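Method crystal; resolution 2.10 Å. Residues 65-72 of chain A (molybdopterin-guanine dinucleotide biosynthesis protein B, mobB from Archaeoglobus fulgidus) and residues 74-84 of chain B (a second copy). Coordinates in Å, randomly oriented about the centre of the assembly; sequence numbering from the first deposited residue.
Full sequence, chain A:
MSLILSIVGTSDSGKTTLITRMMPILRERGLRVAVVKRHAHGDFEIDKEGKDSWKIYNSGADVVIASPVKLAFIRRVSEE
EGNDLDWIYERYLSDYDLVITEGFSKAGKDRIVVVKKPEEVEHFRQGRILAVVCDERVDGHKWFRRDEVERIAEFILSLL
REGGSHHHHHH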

ATOM      1  N   ILE A  65      -2.011  -4.448  -5.456  1.00 13.98           N
ATOM      2  CA  ILE A  65      -2.962  -5.542  -5.423  1.00 15.63           C
ATOM      3  C   ILE A  65      -4.319  -4.932  -5.169  1.00 17.13           C
ATOM      4  O   ILE A  65      -4.550  -4.320  -4.126  1.00 16.84           O
ATOM      5  CB  ILE A  65      -2.610  -6.585  -4.359  1.00 15.40           C
ATOM      6  CG1 ILE A  65      -1.153  -6.987  -4.523  1.00 16.41           C
ATOM      7  CG2 ILE A  65      -3.432  -7.852  -4.559  1.00 18.79           C
ATOM      8  CD1 ILE A  65      -0.653  -8.029  -3.512  1.00 20.36           C
ATOM      9  N   ALA A  66      -5.192  -5.030  -6.176  1.00 18.70           N
ATOM     10  CA  ALA A  66      -6.492  -4.361  -6.166  1.00 19.33           C
ATOM     11  C   ALA A  66      -7.585  -5.387  -5.994  1.00 19.98           C
ATOM     12  O   ALA A  66      -7.538  -6.500  -6.555  1.00 20.33           O
ATOM     13  CB  ALA A  66      -6.708  -3.564  -7.460  1.00 19.73           C
ATOM     14  N   SER A  67      -8.564  -5.026  -5.189  1.00 20.79           N
ATOM     15  CA  SER A  67      -9.728  -5.870  -4.979  1.00 20.70           C
ATOM     16  C   SER A  67     -10.829  -4.895  -4.841  1.00 21.09           C
ATOM     17  O   SER A  67     -10.551  -3.687  -4.756  1.00 21.01           O
ATOM     18  CB  SER A  67      -9.566  -6.696  -3.721  1.00 21.12           C
ATOM     19  OG  SER A  67     -10.083  -6.041  -2.579  1.00 23.83           O
ATOM     20  N   PRO A  68     -12.095  -5.386  -4.815  1.00 21.29           N
ATOM     21  CA  PRO A  68     -13.202  -4.462  -4.751  1.00 20.12           C
ATOM     22  C   PRO A  68     -13.247  -3.626  -3.505  1.00 19.13           C
ATOM     23  O   PRO A  68     -13.792  -2.559  -3.562  1.00 20.47           O
ATOM     24  CB  PRO A  68     -14.441  -5.388  -4.792  1.00 21.04           C
ATOM     25  CG  PRO A  68     -13.905  -6.678  -5.379  1.00 21.66           C
ATOM     26  CD  PRO A  68     -12.548  -6.793  -4.847  1.00 20.30           C
ATOM     27  N   VAL A  69     -12.765  -4.103  -2.361  1.00 17.36           N
ATOM     28  CA  VAL A  69     -12.838  -3.258  -1.183  1.00 15.58           C
ATOM     29  C   VAL A  69     -11.501  -2.987  -0.443  1.00 14.76           C
ATOM     30  O   VAL A  69     -11.477  -2.294   0.608  1.00 11.46           O
ATOM     31  CB  VAL A  69     -13.980  -3.645  -0.212  1.00 16.30           C
ATOM     32  CG1 VAL A  69     -15.395  -3.083  -0.747  1.00 19.48           C
ATOM     33  CG2 VAL A  69     -13.951  -5.174   0.124  1.00 15.91           C
ATOM     34  N   LYS A  70     -10.402  -3.491  -1.012  1.00 13.03           N
ATOM     35  CA  LYS A  70      -9.115  -3.402  -0.348  1.00 13.91           C
ATOM     36  C   LYS A  70      -8.028  -3.233  -1.399  1.00 13.36           C
ATOM     37  O   LYS A  70      -8.061  -3.889  -2.432  1.00 14.30           O
ATOM     38  CB  LYS A  70      -8.887  -4.684   0.462  1.00 14.46           C
ATOM     39  CG  LYS A  70      -7.647  -4.673   1.348  1.00 17.67           C
ATOM     40  CD  LYS A  70      -7.120  -6.072   1.558  1.00 24.88           C
ATOM     41  CE  LYS A  70      -7.750  -6.750   2.732  1.00 29.17           C
ATOM     42  NZ  LYS A  70      -7.401  -8.209   2.762  1.00 32.14           N
ATOM     43  N   LEU A  71      -7.069  -2.394  -1.135  1.00 12.41           N
ATOM     44  CA  LEU A  71      -5.922  -2.176  -2.020  1.00 12.32           C
ATOM     45  C   LEU A  71      -4.616  -2.167  -1.230  1.00 12.38           C
ATOM     46  O   LEU A  71      -4.575  -1.593  -0.110  1.00 11.40           O
ATOM     47  CB  LEU A  71      -6.093  -0.858  -2.782  1.00 12.48           C
ATOM     48  CG  LEU A  71      -5.177  -0.643  -3.987  1.00 18.80           C
ATOM     49  CD1 LEU A  71      -5.936   0.025  -5.123  1.00 20.72           C
ATOM     50  CD2 LEU A  71      -3.961   0.184  -3.596  1.00 22.22           C
ATOM     51  N   ALA A  72      -3.595  -2.821  -1.733  1.00 11.71           N
ATOM     52  CA  ALA A  72      -2.274  -2.885  -1.107  1.00 12.86           C
ATOM     53  C   ALA A  72      -1.317  -2.347  -2.133  1.00 13.78           C
ATOM     54  O   ALA A  72      -1.383  -2.763  -3.292  1.00 14.27           O
ATOM     55  CB  ALA A  72      -1.906  -4.333  -0.726  1.00 13.11           C
TER
ATOM     56  N   ILE B  74      -1.869  -0.543   2.987  1.00  9.84           N
ATOM     57  CA  ILE B  74      -3.097  -1.259   2.799  1.00 10.87           C
ATOM     58  C   ILE B  74      -4.265  -0.411   3.224  1.00  9.74           C
ATOM     59  O   ILE B  74      -4.335  -0.009   4.375  1.00  9.65           O
ATOM     60  CB  ILE B  74      -3.147  -2.582   3.640  1.00 11.46           C
ATOM     61  CG1 ILE B  74      -1.863  -3.431   3.433  1.00 14.70           C
ATOM     62  CG2 ILE B  74      -4.390  -3.378   3.229  1.00 11.26           C
ATOM     63  CD1 ILE B  74      -0.805  -3.269   4.502  1.00 18.07           C
ATOM     64  N   ARG B  75      -5.193  -0.173   2.305  1.00  9.16           N
ATOM     65  CA  ARG B  75      -6.354   0.644   2.600  1.00  8.98           C
ATOM     66  C   ARG B  75      -7.701   0.078   2.110  1.00  9.43           C
ATOM     67  O   ARG B  75      -7.767  -0.530   1.050  1.00  8.94           O
ATOM     68  CB  ARG B  75      -6.142   2.042   2.034  1.00  7.98           C
ATOM     69  CG  ARG B  75      -5.979   2.132   0.524  1.00  6.97           C
ATOM     70  CD  ARG B  75      -6.315   3.588   0.010  1.00  8.62           C
ATOM     71  NE  ARG B  75      -7.730   3.875   0.166  1.00 12.55           N
ATOM     72  CZ  ARG B  75      -8.333   5.011  -0.193  1.00 14.55           C
ATOM     73  NH1 ARG B  75      -7.651   6.001  -0.755  1.00  9.91           N
ATOM     74  NH2 ARG B  75      -9.637   5.134  -0.021  1.00 14.65           N
ATOM     75  N   ARG B  76      -8.766   0.353   2.873  1.00  9.57           N
ATOM     76  CA  ARG B  76     -10.126   0.133   2.439  1.00 11.90           C
ATOM     77  C   ARG B  76     -10.432   1.056   1.273  1.00 11.19           C
ATOM     78  O   ARG B  76     -10.006   2.248   1.235  1.00 11.15           O
ATOM     79  CB  ARG B  76     -11.099   0.429   3.587  1.00 13.23           C
ATOM     80  CG  ARG B  76     -10.833  -0.399   4.821  1.00 14.68           C
ATOM     81  CD  ARG B  76     -11.448   0.180   6.123  1.00 17.38           C
ATOM     82  NE  ARG B  76     -11.539  -0.969   7.018  1.00 21.16           N
ATOM     83  CZ  ARG B  76     -10.508  -1.420   7.716  1.00 19.56           C
ATOM     84  NH1 ARG B  76      -9.356  -0.763   7.661  1.00 13.45           N
ATOM     85  NH2 ARG B  76     -10.640  -2.519   8.467  1.00 20.75           N
ATOM     86  N   VAL B  77     -11.141   0.509   0.295  1.00 10.32           N
ATOM     87  CA  VAL B  77     -11.609   1.311  -0.802  1.00 10.87           C
ATOM     88  C   VAL B  77     -13.103   0.995  -1.009  1.00 12.53           C
ATOM     89  O   VAL B  77     -13.560  -0.118  -0.701  1.00 12.84           O
ATOM     90  CB  VAL B  77     -10.772   1.085  -2.127  1.00 10.90           C
ATOM     91  CG1 VAL B  77      -9.299   1.447  -1.908  1.00 11.59           C
ATOM     92  CG2 VAL B  77     -10.895  -0.296  -2.654  1.00  8.74           C
ATOM     93  N   SER B  78     -13.856   1.937  -1.545  1.00 12.51           N
ATOM     94  CA  SER B  78     -15.201   1.615  -1.975  1.00 14.09           C
ATOM     95  C   SER B  78     -15.107   0.758  -3.230  1.00 15.22           C
ATOM     96  O   SER B  78     -14.074   0.751  -3.892  1.00 17.59           O
ATOM     97  CB  SER B  78     -16.005   2.912  -2.254  1.00 12.41           C
ATOM     98  OG  SER B  78     -15.529   3.516  -3.428  1.00 12.36           O
ATOM     99  N   GLU B  79     -16.177   0.062  -3.585  1.00 16.76           N
ATOM    100  CA  GLU B  79     -16.236  -0.707  -4.827  1.00 18.81           C
ATOM    101  C   GLU B  79     -15.898   0.079  -6.066  1.00 18.35           C
ATOM    102  O   GLU B  79     -15.255  -0.408  -7.001  1.00 17.55           O
ATOM    103  CB  GLU B  79     -17.663  -1.129  -5.053  1.00 20.56           C
ATOM    104  CG  GLU B  79     -18.160  -2.143  -4.119  1.00 26.40           C
ATOM    105  CD  GLU B  79     -19.452  -2.714  -4.626  1.00 31.94           C
ATOM    106  OE1 GLU B  79     -19.720  -3.896  -4.333  1.00 34.17           O
ATOM    107  OE2 GLU B  79     -20.180  -1.981  -5.339  1.00 34.24           O
ATOM    108  N   GLU B  80     -16.431   1.289  -6.085  1.00 19.05           N
ATOM    109  CA  GLU B  80     -16.266   2.208  -7.206  1.00 19.84           C
ATOM    110  C   GLU B  80     -14.814   2.637  -7.315  1.00 19.07           C
ATOM    111  O   GLU B  80     -14.317   2.725  -8.415  1.00 20.66           O
ATOM    112  CB  GLU B  80     -17.220   3.405  -7.108  1.00 19.71           C
ATOM    113  CG  GLU B  80     -18.730   3.033  -7.123  1.00 24.04           C
ATOM    114  CD  GLU B  80     -19.290   2.533  -5.749  1.00 29.48           C
ATOM    115  OE1 GLU B  80     -18.599   2.586  -4.694  1.00 29.96           O
ATOM    116  OE2 GLU B  80     -20.465   2.088  -5.718  1.00 33.18           O
ATOM    117  N   GLU B  81     -14.117   2.852  -6.198  1.00 17.98           N
ATOM    118  CA  GLU B  81     -12.660   3.157  -6.246  1.00 17.25           C
ATOM    119  C   GLU B  81     -11.841   1.939  -6.645  1.00 17.62           C
ATOM    120  O   GLU B  81     -10.997   2.040  -7.524  1.00 16.78           O
ATOM    121  CB  GLU B  81     -12.155   3.656  -4.900  1.00 16.56           C
ATOM    122  CG  GLU B  81     -12.697   5.037  -4.557  1.00 16.35           C
ATOM    123  CD  GLU B  81     -12.681   5.354  -3.076  1.00 15.55           C
ATOM    124  OE1 GLU B  81     -12.412   4.476  -2.244  1.00 15.50           O
ATOM    125  OE2 GLU B  81     -12.947   6.515  -2.737  1.00 17.15           O
ATOM    126  N   GLY B  82     -12.083   0.796  -5.981  1.00 18.03           N
ATOM    127  CA  GLY B  82     -11.290  -0.422  -6.204  1.00 18.63           C
ATOM    128  C   GLY B  82     -11.385  -0.996  -7.627  1.00 19.94           C
ATOM    129  O   GLY B  82     -10.408  -1.573  -8.130  1.00 20.15           O
ATOM    130  N   ASN B  83     -12.537  -0.815  -8.281  1.00 19.62           N
ATOM    131  CA  ASN B  83     -12.703  -1.246  -9.653  1.00 21.26           C
ATOM    132  C   ASN B  83     -12.340  -0.224 -10.693  1.00 21.14           C
ATOM    133  O   ASN B  83     -12.500  -0.507 -11.883  1.00 21.65           O
ATOM    134  CB  ASN B  83     -14.132  -1.744  -9.919  1.00 22.31           C
ATOM    135  CG  ASN B  83     -14.491  -2.970  -9.084  1.00 25.96           C
ATOM    136  OD1 ASN B  83     -15.571  -3.033  -8.479  1.00 31.91           O
ATOM    137  ND2 ASN B  83     -13.573  -3.940  -9.009  1.00 32.04           N
ATOM    138  N   ASP B  84     -11.868   0.948 -10.255  1.00 20.17           N
ATOM    139  CA  ASP B  84     -11.565   2.072 -11.131  1.00 19.89           C
ATOM    140  C   ASP B  84     -10.068   2.149 -11.365  1.00 19.44           C
ATOM    141  O   ASP B  84      -9.325   2.763 -10.582  1.00 20.00           O
ATOM    142  CB  ASP B  84     -12.048   3.402 -10.501  1.00 20.58           C
ATOM    143  CG  ASP B  84     -11.985   4.596 -11.475  1.00 21.00           C
ATOM    144  OD1 ASP B  84     -11.205   4.553 -12.416  1.00 19.98           O
ATOM    145  OD2 ASP B  84     -12.722   5.608 -11.299  1.00 27.75           O
TER

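The contact between these two copies of MobB is an antiparallel β-sheet continued from one subunit into the other, extended at one end by the packing of a short helix against a tight turn. It illustrates a general principle: backbone amides and carbonyls at a strand edge can join two chains with little demand on side-chain identity, while side chains and local backbone shape settle the fit around them.

The strands at Lys A70 to Ala A72 and Ile B74 to Arg B76 run at 162° to one another. Leu A71 and Arg B75 form the hydrogen-bonded pair, with Leu A71 N donating to Arg B75 O at 3.0 Å and Arg B75 N donating to Leu A71 O at 2.9 Å. A third bond, from Val B77 N to Val A69 O at 2.8 Å, is nearly straight and carries the ladder beyond the strand ends. Between these bonds, Cα hydrogens approach carbonyl oxygens, as is usual in antiparallel sheets; Ile B74 CA lies 3.3 Å from Leu A71 O.

Side chains alternate across the sheet. Lys A70, Ala A72, Ile B74 and Arg B76 occupy one face, where the aliphatic part of the lysine covers the isoleucine, Lys A70 CG lying 4.0 Å from Ile B74 CG2. On the other face, Leu A71 CB meets Val B77 CG1 at 4.0 Å, an apolar contact next to Arg B75. The arginine turns its polar end to its own chain: NE donates to Arg B76 O at 3.0 Å and NH2 to the same oxygen, Arg B76 O, at 3.2 Å.

The turn in chain A is held by its own serine, with Ser A67 OG donating to Lys A70 O at 3.0 Å. Against this turn rests the helix of chain B, whose start is capped by Ser B78: Glu B81 N donates to Ser B78 OG at 3.2 Å, and Ser B78 N returns a bond to Glu B81 OE1 at 3.0 Å. Pro A68 O receives a Cα hydrogen from Glu B79, with Glu B79 CA 3.3 Å away.

Glycine permits the close approach here. Gly B82 CA sits 3.6 Å from Ser A67 O, and a β-carbon on this residue would point toward chain A and clash with the carbonyl oxygens of Ser A67 and Pro A68. Backbone bonding thus sets the register, and the bare glycine lets helix and turn close together.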